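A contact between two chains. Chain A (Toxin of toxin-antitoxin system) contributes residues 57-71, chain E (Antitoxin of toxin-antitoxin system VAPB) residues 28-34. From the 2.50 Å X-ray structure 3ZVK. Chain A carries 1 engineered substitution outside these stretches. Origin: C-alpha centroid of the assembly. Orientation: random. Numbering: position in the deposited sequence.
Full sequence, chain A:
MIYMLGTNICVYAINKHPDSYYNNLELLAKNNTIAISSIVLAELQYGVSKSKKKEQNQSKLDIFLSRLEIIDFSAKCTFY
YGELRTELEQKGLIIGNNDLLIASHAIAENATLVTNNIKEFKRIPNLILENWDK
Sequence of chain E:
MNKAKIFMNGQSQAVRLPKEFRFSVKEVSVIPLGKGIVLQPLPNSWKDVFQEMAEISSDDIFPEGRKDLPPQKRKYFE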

ATOM      1  N   ASN A  57      35.940   1.525  -0.438  1.00 44.58           N
ATOM      2  CA  ASN A  57      35.272   2.648   0.200  1.00 43.09           C
ATOM      3  C   ASN A  57      33.861   2.323   0.593  1.00 45.22           C
ATOM      4  O   ASN A  57      33.451   2.715   1.689  1.00 45.23           O
ATOM      5  CB  ASN A  57      35.392   3.911  -0.642  1.00 45.89           C
ATOM      6  CG  ASN A  57      36.770   4.539  -0.535  1.00 59.83           C
ATOM      7  OD1 ASN A  57      37.423   4.539   0.540  1.00 47.68           O
ATOM      8  ND2 ASN A  57      37.225   5.114  -1.639  1.00 50.18           N
ATOM      9  N   GLN A  58      33.156   1.511  -0.243  1.00 39.85           N
ATOM     10  CA  GLN A  58      31.801   1.071   0.068  1.00 37.43           C
ATOM     11  C   GLN A  58      31.847   0.171   1.306  1.00 43.67           C
ATOM     12  O   GLN A  58      31.064   0.373   2.228  1.00 42.79           O
ATOM     13  CB  GLN A  58      31.152   0.358  -1.122  1.00 38.14           C
ATOM     14  CG  GLN A  58      29.669   0.085  -0.935  1.00 31.92           C
ATOM     15  CD  GLN A  58      28.812   1.313  -0.741  1.00 37.37           C
ATOM     16  OE1 GLN A  58      28.635   2.113  -1.639  1.00 38.50           O
ATOM     17  NE2 GLN A  58      28.163   1.436   0.390  1.00 30.47           N
ATOM     18  N   SER A  59      32.804  -0.793   1.340  1.00 41.10           N
ATOM     19  CA  SER A  59      33.044  -1.710   2.439  1.00 38.86           C
ATOM     20  C   SER A  59      33.250  -0.969   3.743  1.00 42.70           C
ATOM     21  O   SER A  59      32.593  -1.311   4.726  1.00 44.71           O
ATOM     22  CB  SER A  59      34.254  -2.591   2.155  1.00 41.69           C
ATOM     23  OG  SER A  59      33.991  -3.458   1.068  1.00 51.37           O
ATOM     24  N   LYS A  60      34.130   0.051   3.754  1.00 37.36           N
ATOM     25  CA  LYS A  60      34.441   0.877   4.921  1.00 37.27           C
ATOM     26  C   LYS A  60      33.202   1.640   5.386  1.00 38.54           C
ATOM     27  O   LYS A  60      32.928   1.665   6.578  1.00 39.18           O
ATOM     28  CB  LYS A  60      35.576   1.873   4.601  1.00 42.65           C
ATOM     29  CG  LYS A  60      36.972   1.292   4.614  1.00 43.28           C
ATOM     30  CD  LYS A  60      37.963   2.335   4.114  1.00 48.51           C
ATOM     31  CE  LYS A  60      38.573   3.119   5.255  1.00 59.34           C
ATOM     32  NZ  LYS A  60      39.481   4.182   4.779  1.00 67.19           N
ATOM     33  N   LEU A  61      32.442   2.229   4.446  1.00 34.06           N
ATOM     34  CA  LEU A  61      31.195   2.927   4.740  1.00 33.42           C
ATOM     35  C   LEU A  61      30.174   1.935   5.348  1.00 42.19           C
ATOM     36  O   LEU A  61      29.567   2.272   6.359  1.00 44.56           O
ATOM     37  CB  LEU A  61      30.644   3.612   3.458  1.00 33.22           C
ATOM     38  CG  LEU A  61      29.241   4.280   3.541  1.00 35.98           C
ATOM     39  CD1 LEU A  61      29.173   5.291   4.675  1.00 34.60           C
ATOM     40  CD2 LEU A  61      28.833   4.884   2.205  1.00 30.97           C
ATOM     41  N   ASP A  62      30.022   0.716   4.773  1.00 39.24           N
ATOM     42  CA  ASP A  62      29.089  -0.313   5.266  1.00 40.29           C
ATOM     43  C   ASP A  62      29.401  -0.705   6.725  1.00 47.72           C
ATOM     44  O   ASP A  62      28.473  -0.828   7.525  1.00 48.29           O
ATOM     45  CB  ASP A  62      29.084  -1.564   4.358  1.00 41.75           C
ATOM     46  CG  ASP A  62      28.590  -1.368   2.928  1.00 49.14           C
ATOM     47  OD1 ASP A  62      27.985  -0.308   2.642  1.00 49.13           O
ATOM     48  OD2 ASP A  62      28.802  -2.291   2.088  1.00 50.71           O
ATOM     49  N   ILE A  63      30.710  -0.847   7.069  1.00 44.06           N
ATOM     50  CA  ILE A  63      31.213  -1.162   8.410  1.00 43.23           C
ATOM     51  C   ILE A  63      30.889  -0.020   9.388  1.00 45.96           C
ATOM     52  O   ILE A  63      30.433  -0.261  10.512  1.00 46.75           O
ATOM     53  CB  ILE A  63      32.719  -1.497   8.346  1.00 46.63           C
ATOM     54  CG1 ILE A  63      32.910  -2.893   7.721  1.00 48.22           C
ATOM     55  CG2 ILE A  63      33.357  -1.468   9.718  1.00 46.87           C
ATOM     56  CD1 ILE A  63      34.255  -3.135   7.152  1.00 50.70           C
ATOM     57  N   PHE A  64      31.085   1.214   8.935  1.00 39.60           N
ATOM     58  CA  PHE A  64      30.824   2.428   9.697  1.00 38.29           C
ATOM     59  C   PHE A  64      29.344   2.545  10.076  1.00 43.95           C
ATOM     60  O   PHE A  64      29.032   2.878  11.227  1.00 46.06           O
ATOM     61  CB  PHE A  64      31.336   3.670   8.913  1.00 39.19           C
ATOM     62  CG  PHE A  64      31.214   4.967   9.672  1.00 39.32           C
ATOM     63  CD1 PHE A  64      32.005   5.221  10.777  1.00 40.62           C
ATOM     64  CD2 PHE A  64      30.247   5.893   9.334  1.00 41.08           C
ATOM     65  CE1 PHE A  64      31.819   6.382  11.536  1.00 41.99           C
ATOM     66  CE2 PHE A  64      30.095   7.072  10.066  1.00 43.03           C
ATOM     67  CZ  PHE A  64      30.870   7.301  11.171  1.00 40.70           C
ATOM     68  N   LEU A  65      28.445   2.190   9.140  1.00 38.25           N
ATOM     69  CA  LEU A  65      26.993   2.264   9.316  1.00 37.03           C
ATOM     70  C   LEU A  65      26.411   1.162  10.183  1.00 39.71           C
ATOM     71  O   LEU A  65      25.303   1.336  10.702  1.00 39.55           O
ATOM     72  CB  LEU A  65      26.265   2.260   7.947  1.00 36.96           C
ATOM     73  CG  LEU A  65      26.605   3.333   6.920  1.00 40.77           C
ATOM     74  CD1 LEU A  65      25.992   3.007   5.572  1.00 39.87           C
ATOM     75  CD2 LEU A  65      26.188   4.703   7.385  1.00 43.91           C
ATOM     76  N   SER A  66      27.136   0.032  10.342  1.00 34.99           N
ATOM     77  CA  SER A  66      26.681  -1.103  11.143  1.00 34.21           C
ATOM     78  C   SER A  66      26.191  -0.794  12.559  1.00 41.68           C
ATOM     79  O   SER A  66      25.264  -1.478  13.009  1.00 42.52           O
ATOM     80  CB  SER A  66      27.696  -2.238  11.133  1.00 35.11           C
ATOM     81  OG  SER A  66      28.858  -1.904  11.853  1.00 38.83           O
ATOM     82  N   ARG A  67      26.776   0.212  13.276  1.00 38.34           N
ATOM     83  CA  ARG A  67      26.321   0.520  14.648  1.00 37.13           C
ATOM     84  C   ARG A  67      25.579   1.871  14.764  1.00 42.01           C
ATOM     85  O   ARG A  67      25.257   2.304  15.869  1.00 41.98           O
ATOM     86  CB  ARG A  67      27.435   0.331  15.678  1.00 32.59           C
ATOM     87  CG  ARG A  67      28.090  -1.037  15.588  1.00 41.17           C
ATOM     88  CD  ARG A  67      29.005  -1.386  16.752  1.00 47.88           C
ATOM     89  NE  ARG A  67      28.306  -1.494  18.042  1.00 45.54           N
ATOM     90  CZ  ARG A  67      27.534  -2.514  18.399  1.00 51.36           C
ATOM     91  NH1 ARG A  67      27.341  -3.528  17.573  1.00 43.36           N
ATOM     92  NH2 ARG A  67      26.940  -2.520  19.579  1.00 49.53           N
ATOM     93  N   LEU A  68      25.183   2.431  13.601  1.00 38.72           N
ATOM     94  CA  LEU A  68      24.469   3.706  13.373  1.00 39.67           C
ATOM     95  C   LEU A  68      23.005   3.464  12.999  1.00 39.85           C
ATOM     96  O   LEU A  68      22.713   2.466  12.414  1.00 36.56           O
ATOM     97  CB  LEU A  68      25.120   4.445  12.117  1.00 39.64           C
ATOM     98  CG  LEU A  68      25.855   5.761  12.355  1.00 43.81           C
ATOM     99  CD1 LEU A  68      26.337   5.834  13.704  1.00 52.08           C
ATOM    100  CD2 LEU A  68      27.056   5.890  11.503  1.00 41.97           C
ATOM    101  N   GLU A  69      22.121   4.434  13.245  1.00 37.40           N
ATOM    102  CA  GLU A  69      20.748   4.444  12.789  1.00 35.98           C
ATOM    103  C   GLU A  69      20.705   5.493  11.657  1.00 38.22           C
ATOM    104  O   GLU A  69      21.175   6.615  11.839  1.00 38.33           O
ATOM    105  CB  GLU A  69      19.819   4.864  13.928  1.00 38.89           C
ATOM    106  CG  GLU A  69      18.333   4.770  13.577  1.00 55.44           C
ATOM    107  CD  GLU A  69      17.373   4.990  14.739  1.00 91.59           C
ATOM    108  OE1 GLU A  69      17.635   4.456  15.841  1.00 93.01           O
ATOM    109  OE2 GLU A  69      16.346   5.678  14.539  1.00 90.04           O
ATOM    110  N   ILE A  70      20.209   5.119  10.473  1.00 34.32           N
ATOM    111  CA  ILE A  70      20.058   6.059   9.343  1.00 33.21           C
ATOM    112  C   ILE A  70      18.636   6.633   9.428  1.00 37.21           C
ATOM    113  O   ILE A  70      17.667   5.878   9.362  1.00 36.69           O
ATOM    114  CB  ILE A  70      20.385   5.413   7.971  1.00 34.73           C
ATOM    115  CG1 ILE A  70      21.765   4.717   8.026  1.00 34.52           C
ATOM    116  CG2 ILE A  70      20.333   6.477   6.846  1.00 30.55           C
ATOM    117  CD1 ILE A  70      21.840   3.514   7.162  1.00 43.33           C
ATOM    118  N   ILE A  71      18.521   7.940   9.684  1.00 34.91           N
ATOM    119  CA  ILE A  71      17.221   8.588   9.847  1.00 36.81           C
ATOM    120  C   ILE A  71      16.841   9.289   8.558  1.00 42.52           C
ATOM    121  O   ILE A  71      17.603  10.113   8.066  1.00 42.99           O
ATOM    122  CB  ILE A  71      17.157   9.535  11.089  1.00 40.70           C
ATOM    123  CG1 ILE A  71      17.579   8.800  12.397  1.00 40.68           C
ATOM    124  CG2 ILE A  71      15.751  10.179  11.232  1.00 42.18           C
ATOM    125  CD1 ILE A  71      17.664   9.681  13.639  1.00 42.77           C
TER
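Chain E (28-34) VSVIPLG

Chain E crosses this part of chain A as an extended strand, residues 28-33, whose phi/psi pairs run from -122/160 at E:Val28 to -153/103 at E:Leu33. It passes the helix that includes A:Asn57 to A:Leu65 with a closest axial approach of 8.9 Å and an angle of 118° between the N-to-C directions, so the strand lies obliquely across the helix and runs partly against it. The register agrees: the CA of E:Ser29 lies 6.1 Å from the CA of A:Ser66, whereas the CA of E:Ile31, further along the strand, lies 6.7 Å from the CA of A:Asp62, one turn earlier in the helix. No direct hydrogen bond joins the two stretches.

E:Val28 makes no contact. At E:Ser29 the CA-to-CB bond points toward chain A, and its OG comes to 3.4 Å from CB of A:Ser66. The polar link here is a water, which donates to the backbone O of A:Ser66 at 3.0 Å and lies 2.5 Å from OG of E:Ser29. The hydroxyl of A:Ser66 is turned to its own chain, its OG donating to O of A:Ile63 at 2.6 Å.

The alternation of a strand turns E:Val30 away and brings E:Ile31 toward chain A. With 88 Å² covered, E:Ile31 gives the largest share of the 332 Å² buried by both sides together. Its CD1 packs 3.0 Å from the backbone O of A:Asp62, a tight approach, and 3.7 Å from N of A:Ser66; these two backbone atoms are themselves paired in a weak hydrogen bond of 3.2 Å. Its CG2 meets CD1 of A:Leu65 at 4.0 Å and OD1 of A:Asp62 also at 4.0 Å.

E:Pro32 points sideways, with its ring in the C-gamma endo pucker. Its CD lies 4.0 Å from CD1 of A:Ile70, an apolar contact with the short strand that follows the type I turn from A:Leu65 to A:Leu68.

E:Leu33 points toward chain A again, with chi1 in t and chi2 in p, and its CD1 stands 3.5 Å from NE2 of A:Gln58. That amide is held within chain A, since NE2 of A:Gln58 donates to OD1 of A:Asp62 at 2.9 Å and 160°; the leucine therefore packs against a side chain already tied to the helix. E:Gly34, at phi/psi 62/-134, leaves the strand and makes no contact; its positive phi is one that favours glycine.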

ATOM      1  N   VAL E  28      24.310 -11.453  11.283  1.00 42.08           N
ATOM      2  CA  VAL E  28      24.917 -10.497  10.339  1.00 38.52           C
ATOM      3  C   VAL E  28      24.354  -9.101  10.493  1.00 38.39           C
ATOM      4  O   VAL E  28      23.252  -8.921  10.982  1.00 37.58           O
ATOM      5  CB  VAL E  28      24.831 -10.963   8.856  1.00 40.74           C
ATOM      6  CG1 VAL E  28      25.808 -12.104   8.571  1.00 42.54           C
ATOM      7  CG2 VAL E  28      23.404 -11.300   8.429  1.00 38.54           C
ATOM      8  N   SER E  29      25.095  -8.127   9.999  1.00 34.84           N
ATOM      9  CA  SER E  29      24.723  -6.726   9.933  1.00 32.64           C
ATOM     10  C   SER E  29      23.980  -6.528   8.587  1.00 37.74           C
ATOM     11  O   SER E  29      24.430  -7.036   7.544  1.00 38.15           O
ATOM     12  CB  SER E  29      25.994  -5.894   9.996  1.00 34.29           C
ATOM     13  OG  SER E  29      25.758  -4.551   9.622  1.00 40.67           O
ATOM     14  N   VAL E  30      22.845  -5.812   8.615  1.00 33.56           N
ATOM     15  CA  VAL E  30      22.045  -5.526   7.417  1.00 33.54           C
ATOM     16  C   VAL E  30      22.075  -4.029   7.169  1.00 38.06           C
ATOM     17  O   VAL E  30      21.651  -3.263   8.023  1.00 37.88           O
ATOM     18  CB  VAL E  30      20.580  -6.057   7.474  1.00 37.35           C
ATOM     19  CG1 VAL E  30      19.894  -5.926   6.108  1.00 36.55           C
ATOM     20  CG2 VAL E  30      20.517  -7.484   7.968  1.00 37.47           C
ATOM     21  N   ILE E  31      22.560  -3.620   6.002  1.00 37.12           N
ATOM     22  CA  ILE E  31      22.707  -2.217   5.603  1.00 38.55           C
ATOM     23  C   ILE E  31      22.033  -1.947   4.261  1.00 41.49           C
ATOM     24  O   ILE E  31      22.208  -2.749   3.350  1.00 42.95           O
ATOM     25  CB  ILE E  31      24.226  -1.829   5.671  1.00 42.70           C
ATOM     26  CG1 ILE E  31      24.574  -1.458   7.138  1.00 43.10           C
ATOM     27  CG2 ILE E  31      24.628  -0.675   4.698  1.00 44.56           C
ATOM     28  CD1 ILE E  31      25.704  -2.060   7.628  1.00 53.94           C
ATOM     29  N   PRO E  32      21.238  -0.873   4.103  1.00 35.26           N
ATOM     30  CA  PRO E  32      20.618  -0.630   2.769  1.00 34.35           C
ATOM     31  C   PRO E  32      21.624  -0.143   1.735  1.00 38.15           C
ATOM     32  O   PRO E  32      22.582   0.518   2.086  1.00 38.30           O
ATOM     33  CB  PRO E  32      19.566   0.452   3.038  1.00 35.58           C
ATOM     34  CG  PRO E  32      20.059   1.159   4.303  1.00 39.95           C
ATOM     35  CD  PRO E  32      20.956   0.218   5.063  1.00 34.90           C
ATOM     36  N   LEU E  33      21.408  -0.482   0.459  1.00 37.04           N
ATOM     37  CA  LEU E  33      22.226  -0.037  -0.669  1.00 38.35           C
ATOM     38  C   LEU E  33      21.323  -0.053  -1.882  1.00 44.21           C
ATOM     39  O   LEU E  33      20.983  -1.119  -2.390  1.00 43.90           O
ATOM     40  CB  LEU E  33      23.509  -0.894  -0.867  1.00 37.93           C
ATOM     41  CG  LEU E  33      24.535  -0.371  -1.909  1.00 41.38           C
ATOM     42  CD1 LEU E  33      25.191   0.901  -1.446  1.00 39.90           C
ATOM     43  CD2 LEU E  33      25.624  -1.371  -2.153  1.00 42.74           C
ATOM     44  N   GLY E  34      20.873   1.134  -2.274  1.00 41.74           N
ATOM     45  CA  GLY E  34      19.906   1.312  -3.344  1.00 41.85           C
ATOM     46  C   GLY E  34      18.615   0.622  -2.968  1.00 43.88           C
ATOM     47  O   GLY E  34      18.194   0.716  -1.812  1.00 41.98           O
TER
HETATM   48  O   HOH W   1      24.100  -3.484  11.151  1.00 48.70           O